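Local coordinates for protein catechol 2,3-dioxygenase (PDB 2WL9) that probably catalyses the iron-dependent extradiol ring cleavage of catechols by molecular oxygen, a step in the breakdown of aromatic hydrocarbons, at residues T5-L10 / I65-A70; L103-L108 / P115-Y120. All blocks are in the same frame, centred on the assembly; numbering follows the deposited sequence.

Contact 1 of 2, residues T5-L10 / I65-A70; sequences TELGYL and IGWRVA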
# COMPACT_ATOMS: atom_id res chain seq x y z
N THR C 5 24.64 13.02 12.98
CA THR C 5 23.49 12.56 12.20
C THR C 5 23.60 12.83 10.69
O THR C 5 22.89 12.20 9.89
CB THR C 5 22.20 13.21 12.71
OG1 THR C 5 22.32 14.63 12.60
CG2 THR C 5 21.93 12.84 14.18
N GLU C 6 24.49 13.76 10.30
CA GLU C 6 24.74 14.10 8.89
C GLU C 6 25.91 15.06 8.72
O GLU C 6 26.28 15.77 9.66
CB GLU C 6 23.51 14.75 8.23
CG GLU C 6 23.00 16.01 8.96
CD GLU C 6 21.86 16.71 8.24
OE1 GLU C 6 22.09 17.31 7.17
OE2 GLU C 6 20.72 16.69 8.74
N LEU C 7 26.47 15.08 7.51
CA LEU C 7 27.40 16.13 7.12
C LEU C 7 26.58 17.38 6.78
O LEU C 7 25.97 17.45 5.72
CB LEU C 7 28.19 15.67 5.91
CG LEU C 7 29.30 16.59 5.39
CD1 LEU C 7 30.38 16.80 6.42
CD2 LEU C 7 29.88 16.00 4.11
N GLY C 8 26.55 18.34 7.69
CA GLY C 8 25.65 19.48 7.59
C GLY C 8 26.13 20.57 6.64
O GLY C 8 25.36 21.05 5.80
N TYR C 9 27.39 20.97 6.79
CA TYR C 9 27.96 22.04 5.97
C TYR C 9 29.46 21.89 5.75
O TYR C 9 30.13 21.09 6.41
CB TYR C 9 27.65 23.43 6.55
CG TYR C 9 28.17 23.71 7.95
CD1 TYR C 9 27.29 23.82 9.02
CD2 TYR C 9 29.54 23.90 8.20
CE1 TYR C 9 27.74 24.09 10.31
CE2 TYR C 9 30.00 24.17 9.49
CZ TYR C 9 29.10 24.26 10.54
OH TYR C 9 29.54 24.52 11.81
N LEU C 10 29.97 22.66 4.79
CA LEU C 10 31.39 22.81 4.55
C LEU C 10 31.71 24.29 4.42
O LEU C 10 30.97 25.05 3.79
CB LEU C 10 31.80 22.12 3.24
CG LEU C 10 31.75 20.60 3.12
CD1 LEU C 10 32.00 20.21 1.67
CD2 LEU C 10 32.79 19.95 4.04
N ILE C 65 34.76 21.46 8.34
CA ILE C 65 33.72 20.45 8.12
C ILE C 65 32.70 20.50 9.27
O ILE C 65 33.07 20.34 10.42
CB ILE C 65 34.34 19.05 8.06
CG1 ILE C 65 35.35 18.95 6.91
CG2 ILE C 65 33.25 17.98 7.91
CD1 ILE C 65 36.41 17.86 7.12
N GLY C 66 31.43 20.70 8.95
CA GLY C 66 30.40 20.73 9.99
C GLY C 66 29.55 19.47 10.05
O GLY C 66 28.84 19.16 9.09
N TRP C 67 29.62 18.76 11.17
CA TRP C 67 28.78 17.57 11.41
C TRP C 67 27.63 17.88 12.34
O TRP C 67 27.83 18.46 13.42
CB TRP C 67 29.61 16.44 12.03
CG TRP C 67 30.76 15.99 11.19
CD1 TRP C 67 32.05 16.39 11.31
CD2 TRP C 67 30.72 15.06 10.11
NE1 TRP C 67 32.83 15.77 10.36
CE2 TRP C 67 32.03 14.95 9.60
CE3 TRP C 67 29.69 14.33 9.50
CZ2 TRP C 67 32.35 14.12 8.53
CZ3 TRP C 67 30.01 13.50 8.43
CH2 TRP C 67 31.33 13.41 7.96
N ARG C 68 26.43 17.47 11.96
CA ARG C 68 25.23 17.77 12.74
C ARG C 68 24.89 16.72 13.81
O ARG C 68 25.05 15.52 13.60
CB ARG C 68 24.04 17.93 11.80
CG ARG C 68 22.78 18.49 12.44
CD ARG C 68 21.58 18.28 11.52
NE ARG C 68 20.41 19.02 11.96
CZ ARG C 68 19.22 18.98 11.35
NH1 ARG C 68 19.06 18.22 10.27
NH2 ARG C 68 18.21 19.70 11.82
N VAL C 69 24.42 17.20 14.96
CA VAL C 69 23.78 16.35 15.95
C VAL C 69 22.36 16.85 16.16
O VAL C 69 22.02 17.96 15.75
CB VAL C 69 24.57 16.26 17.29
CG1 VAL C 69 25.92 15.59 17.08
CG2 VAL C 69 24.75 17.62 17.94
N ALA C 70 21.52 16.03 16.79
CA ALA C 70 20.10 16.31 16.90
C ALA C 70 19.75 17.52 17.78
O ALA C 70 18.75 18.20 17.53
CB ALA C 70 19.34 15.07 17.39
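Glu6 and Arg68 form a buried salt bridge, with Arg68 NH1 2.7 Å from Glu6 OE2. The carboxylate oxygen lies at the guanidinium edge and in its plane, but the donor comes from above the carboxylate plane, the two flat groups being 66° apart. The arginine is extended from CG to NE, its CD passing beside the carboxylate, and Glu6 CG packs on Arg68 CB at 3.6 Å. Arg51 takes the other carboxylate oxygen of Glu6, and Gln275 of a second subunit accepts from Arg68 NH2.

Backbone bonds join the strands antiparallel. Thr5 N gives a straight bond to Arg68 O (2.6 Å), to which Thr5 OG1 adds a weak one; that hydroxyl is bound more firmly by Gln274 of a second subunit. Gly66 O receives both Gly8 N at 2.8 Å and Tyr9 N at 3.3 Å. Two residues facing one make a classic beta bulge in strand 6-10, and the strands concerned open the two βαβββ modules of a vicinal-oxygen-chelate domain.

The aromatic contacts lie on both faces of this sheet. Gly66, bare at its alpha carbon, lets the Tyr9 ring settle over it, CA being 3.8 Å from the ring centroid. On the other face Leu7 has CG anti to the backbone N (chi1 -176°), and its CD1 sits 3.7 Å from the centroid of the Trp67 six-membered ring, almost on the normal. The same methyl, Leu7 CD1, also presses on Ile65 CG2 at a tight 3.4 Å. Ile150 of strand 149-152 packs against Leu7, Leu10 and Ile65.

Contact 2 of 2, residues L103-L108 / P115-Y120; sequences LGLVKL and PTEIFY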
# COMPACT_ATOMS: atom_id res chain seq x y z
N LEU C 103 22.72 26.95 16.29
CA LEU C 103 22.38 27.27 17.67
C LEU C 103 23.49 26.99 18.68
O LEU C 103 23.65 27.73 19.65
CB LEU C 103 21.12 26.53 18.10
CG LEU C 103 19.79 26.92 17.46
CD1 LEU C 103 18.72 26.02 18.05
CD2 LEU C 103 19.46 28.40 17.70
N GLY C 104 24.23 25.91 18.45
CA GLY C 104 25.32 25.51 19.33
C GLY C 104 26.38 24.80 18.52
O GLY C 104 26.09 24.17 17.50
N LEU C 105 27.62 24.88 19.00
CA LEU C 105 28.78 24.51 18.21
C LEU C 105 29.96 24.10 19.10
O LEU C 105 30.17 24.63 20.20
CB LEU C 105 29.14 25.71 17.30
CG LEU C 105 30.36 25.79 16.39
CD1 LEU C 105 30.17 24.95 15.15
CD2 LEU C 105 30.56 27.24 15.98
N VAL C 106 30.71 23.12 18.60
CA VAL C 106 31.97 22.72 19.18
C VAL C 106 33.01 22.68 18.04
O VAL C 106 32.72 22.20 16.95
CB VAL C 106 31.80 21.36 19.93
CG1 VAL C 106 32.85 20.35 19.57
CG2 VAL C 106 31.72 21.59 21.43
N LYS C 107 34.19 23.24 18.28
CA LYS C 107 35.25 23.26 17.28
C LYS C 107 36.46 22.45 17.73
O LYS C 107 36.92 22.58 18.87
CB LYS C 107 35.68 24.70 16.95
CG LYS C 107 34.60 25.58 16.33
CD LYS C 107 35.08 27.02 16.17
CE LYS C 107 34.14 27.84 15.30
NZ LYS C 107 34.43 29.30 15.38
N LEU C 108 36.99 21.64 16.81
CA LEU C 108 38.18 20.83 17.06
C LEU C 108 38.88 20.48 15.74
O LEU C 108 38.62 21.10 14.71
CB LEU C 108 37.81 19.56 17.85
CG LEU C 108 36.83 18.55 17.23
CD1 LEU C 108 37.06 17.16 17.83
CD2 LEU C 108 35.36 18.97 17.38
N PRO C 115 40.07 20.92 10.18
CA PRO C 115 39.17 21.55 11.14
C PRO C 115 37.77 20.94 11.09
O PRO C 115 37.15 20.87 10.03
CB PRO C 115 39.13 23.01 10.68
CG PRO C 115 40.46 23.21 10.03
CD PRO C 115 40.69 21.91 9.29
N THR C 116 37.30 20.51 12.25
CA THR C 116 36.09 19.73 12.36
C THR C 116 35.14 20.41 13.34
O THR C 116 35.55 20.77 14.43
CB THR C 116 36.43 18.31 12.83
OG1 THR C 116 37.30 17.70 11.87
CG2 THR C 116 35.17 17.46 13.00
N GLU C 117 33.88 20.58 12.94
CA GLU C 117 32.89 21.22 13.81
C GLU C 117 31.70 20.31 14.05
O GLU C 117 31.30 19.56 13.16
CB GLU C 117 32.44 22.56 13.23
CG GLU C 117 33.60 23.42 12.73
CD GLU C 117 33.22 24.87 12.45
OE1 GLU C 117 32.02 25.14 12.23
OE2 GLU C 117 34.12 25.73 12.47
N ILE C 118 31.16 20.36 15.27
CA ILE C 118 29.95 19.60 15.61
C ILE C 118 28.89 20.56 16.16
O ILE C 118 29.14 21.31 17.11
CB ILE C 118 30.24 18.43 16.58
CG1 ILE C 118 31.41 17.58 16.08
CG2 ILE C 118 29.00 17.54 16.71
CD1 ILE C 118 32.21 16.93 17.19
N PHE C 119 27.71 20.52 15.56
CA PHE C 119 26.71 21.55 15.79
C PHE C 119 25.29 20.99 15.81
O PHE C 119 25.05 19.87 15.32
CB PHE C 119 26.80 22.60 14.67
CG PHE C 119 26.19 22.14 13.36
CD1 PHE C 119 24.87 22.47 13.04
CD2 PHE C 119 26.93 21.39 12.46
CE1 PHE C 119 24.31 22.06 11.82
CE2 PHE C 119 26.38 20.97 11.24
CZ PHE C 119 25.06 21.31 10.92
N TYR C 120 24.37 21.78 16.34
CA TYR C 120 22.93 21.51 16.24
C TYR C 120 22.17 22.79 15.89
O TYR C 120 22.68 23.90 16.11
CB TYR C 120 22.37 20.92 17.56
CG TYR C 120 22.25 21.93 18.68
CD1 TYR C 120 21.07 22.68 18.85
CD2 TYR C 120 23.31 22.16 19.56
CE1 TYR C 120 20.96 23.62 19.87
CE2 TYR C 120 23.20 23.10 20.58
CZ TYR C 120 22.03 23.83 20.72
OH TYR C 120 21.92 24.75 21.73
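Tyr120 O is gripped by two successive amides of the facing segment: Leu103 N at 3.1 Å, in the carbonyl plane, and Gly104 N in a weak bond at 3.5 Å. Leu103 and Gly104 thus share one partner, a classic beta bulge at the start of strand 104-108. Beyond it the ladder is regular, with Val106 and Ile118 exchanging a pair of N-H to O bonds and Leu108 and Thr116 another.

The Tyr120 ring lies back over the bulge. Its CG stands between the backbone N and carbonyl carbon (chi1 74°), and one face of the ring covers Gly104 N, which sits 3.6 Å above the plane and toward the rim. Glycine suits this place, having no side chain to hold the ring off. Leu103 crosses the tyrosine at about a right angle, its CB 3.4 Å from Tyr120 CE1. Pro72 of the same chain and Gln275 of a second subunit also pack on Tyr120.

On the face carrying Leu105, Lys107 and Glu117, the lysine and glutamate lie side by side and point the same way. Lys107 NZ remains 4.6 Å from Glu117 OE2, too far for a salt bridge, though the opposite charges probably attract. Glu117 is buried, and its oxygens are met elsewhere: OE2 by Arg100 and OE1 by the hydroxyl of Tyr9. Leu105 CD1 adds an apolar neighbour 3.5 Å from Glu117 OE1.

On the opposite face the aliphatic side chains meet helix 72-84. Leu108 CD2 meets Ile118 CD1 at 3.8 Å where the two side chains cross, and Leu82 touches Leu108 while Leu75 and Leu78 pack on Ile118, as suits aliphatic residues between sheet and helix. Strands 104-109 and 115-120 form a beta hairpin, the closing pair of a βαβββ module.

The two contacts follow one another along the chain, contact 1 first, with centres about 8 Å apart within one mixed sheet. Strands 61-68 and 115-120 are neighbours and run parallel, and the order across this part of the sheet is 6-14, 61-68, 115-120, 104-109. Ile65 O, probably bonded to Glu117 N (2.7 Å), is part of that seam. Contact 1 thus stitches the two modules together, and contact 2 lengthens the sheet of the second on the far side of strand 61-68. All of this belongs to the N-terminal domain; the iron ligands His149, His212, Tyr253 and Glu263 come later in the chain. Both contacts also touch a second subunit.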